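Local coordinates for putative isocitrate dehydrogenase, NAD-dependent (Methylococcus capsulatus, PDB 6LKY), which probably catalyses the NAD-dependent oxidative decarboxylation of isocitrate and binds nicotinamide-adenine-dinucleotide, at residues D52-L55 against D56-A60. The protein carries 1 engineered substitution. Sequence-based numbering, arbitrary orientation.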
loop_
_atom_site.group_PDB
_atom_site.type_symbol
_atom_site.label_atom_id
_atom_site.label_comp_id
_atom_site.label_asym_id
_atom_site.label_seq_id
_atom_site.Cartn_x
_atom_site.Cartn_y
_atom_site.Cartn_z
ATOM N N ASP A 52 -22.082 -25.843 -5.033
ATOM C CA ASP A 52 -21.319 -27.005 -4.578
ATOM C C ASP A 52 -20.620 -27.701 -5.731
ATOM O O ASP A 52 -19.489 -28.175 -5.583
ATOM C CB ASP A 52 -22.240 -27.997 -3.859
ATOM C CG ASP A 52 -22.502 -27.616 -2.413
ATOM O OD1 ASP A 52 -21.629 -26.961 -1.790
ATOM O OD2 ASP A 52 -23.590 -27.969 -1.906
ATOM N N ALA A 53 -21.284 -27.784 -6.888
ATOM C CA ALA A 53 -20.701 -28.480 -8.032
ATOM C C ALA A 53 -19.393 -27.837 -8.485
ATOM O O ALA A 53 -18.480 -28.543 -8.928
ATOM C CB ALA A 53 -21.709 -28.524 -9.182
ATOM N N THR A 54 -19.270 -26.508 -8.365
ATOM C CA THR A 54 -18.020 -25.828 -8.718
ATOM C C THR A 54 -16.873 -26.288 -7.824
ATOM O O THR A 54 -15.778 -26.632 -8.302
ATOM C CB THR A 54 -18.220 -24.315 -8.613
ATOM O OG1 THR A 54 -19.265 -23.927 -9.509
ATOM C CG2 THR A 54 -16.932 -23.550 -8.972
ATOM N N LEU A 55 -17.115 -26.308 -6.512
ATOM C CA LEU A 55 -16.100 -26.771 -5.570
ATOM C C LEU A 55 -15.772 -28.246 -5.793
ATOM O O LEU A 55 -14.598 -28.638 -5.804
ATOM C CB LEU A 55 -16.588 -26.543 -4.139
ATOM C CG LEU A 55 -15.785 -25.616 -3.237
ATOM C CD1 LEU A 55 -16.369 -25.667 -1.834
ATOM C CD2 LEU A 55 -14.310 -26.004 -3.238
ATOM N N ASP A 56 -16.806 -29.080 -5.966
ATOM C CA ASP A 56 -16.587 -30.496 -6.256
ATOM C C ASP A 56 -15.726 -30.673 -7.498
ATOM O O ASP A 56 -14.806 -31.500 -7.516
ATOM C CB ASP A 56 -17.932 -31.213 -6.436
ATOM C CG ASP A 56 -18.783 -31.195 -5.178
ATOM O OD1 ASP A 56 -18.233 -30.916 -4.092
ATOM O OD2 ASP A 56 -20.005 -31.458 -5.273
ATOM N N SER A 57 -16.006 -29.894 -8.549
ATOM C CA SER A 57 -15.228 -29.980 -9.781
ATOM C C SER A 57 -13.768 -29.621 -9.542
ATOM O O SER A 57 -12.863 -30.298 -10.051
ATOM C CB SER A 57 -15.841 -29.072 -10.849
ATOM O OG SER A 57 -14.944 -28.863 -11.928
ATOM N N ILE A 58 -13.513 -28.548 -8.783
ATOM C CA ILE A 58 -12.122 -28.168 -8.544
ATOM C C ILE A 58 -11.414 -29.227 -7.705
ATOM O O ILE A 58 -10.253 -29.563 -7.959
ATOM C CB ILE A 58 -12.014 -26.777 -7.889
ATOM C CG1 ILE A 58 -12.694 -25.722 -8.758
ATOM C CG2 ILE A 58 -10.535 -26.418 -7.685
ATOM C CD1 ILE A 58 -12.847 -24.368 -8.091
ATOM N N ARG A 59 -12.096 -29.781 -6.704
ATOM C CA ARG A 59 -11.433 -30.796 -5.893
ATOM C C ARG A 59 -11.213 -32.085 -6.662
ATOM O O ARG A 59 -10.292 -32.839 -6.340
ATOM C CB ARG A 59 -12.211 -31.049 -4.613
ATOM C CG ARG A 59 -12.172 -29.852 -3.720
ATOM C CD ARG A 59 -12.378 -30.207 -2.282
ATOM N NE ARG A 59 -13.741 -29.928 -1.870
ATOM C CZ ARG A 59 -14.038 -29.176 -0.823
ATOM N NH1 ARG A 59 -13.055 -28.641 -0.115
ATOM N NH2 ARG A 59 -15.305 -28.961 -0.494
ATOM N N ALA A 60 -12.045 -32.365 -7.665
ATOM C CA ALA A 60 -11.802 -33.524 -8.518
ATOM C C ALA A 60 -10.619 -33.279 -9.446
ATOM O O ALA A 60 -9.713 -34.110 -9.542
ATOM C CB ALA A 60 -13.062 -33.872 -9.323
#
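Leu55 and Arg59, one turn apart on alpha-helix 52-61, illustrate how an i to i+4 pair can give a long polar side chain a nonpolar footing. The helix belongs to the beta-alpha-beta crossover from strand 31-35 to parallel strand 63-66, with strand 2-7 between them in the sheet. The guanidinium lies across the leucine fork: CD2 of Leu55 sits over the centre of one face, 4.0 Å from Arg59 CZ, while CD1 of Leu55 reaches Arg59 NH2 at 3.7 Å. A bend at the third torsion of Arg59 (chi3 -101°) turns the flat group back over these methyls, and the contact is van der Waals in kind.

On the buried side the same spacing brings Thr54 and Ile58 together, CG2 of Thr54 lying 4.3 Å from CD1 of Ile58. Thr54 packs on Ile7 and Ile58 on Thr5, both of strand 2-7. Thr54 OG1 bonds to Ser37 O in the loop after strand 31-35; Ser57 OG bonds to Asp34 OD2 on that strand and to Thr5 OG1 on strand 2-7.

On the exposed flank the like-charged Asp52 and Asp56 keep their OD1 atoms 5.7 Å apart. The Asp56 carboxylate lies beside the Asp52 carbonyl, CG of Asp56 3.1 Å from Asp52 O, with no bond between these acceptors. Arg59 N donates to Leu55 O at 2.9 Å with an N-H...O angle of 163°.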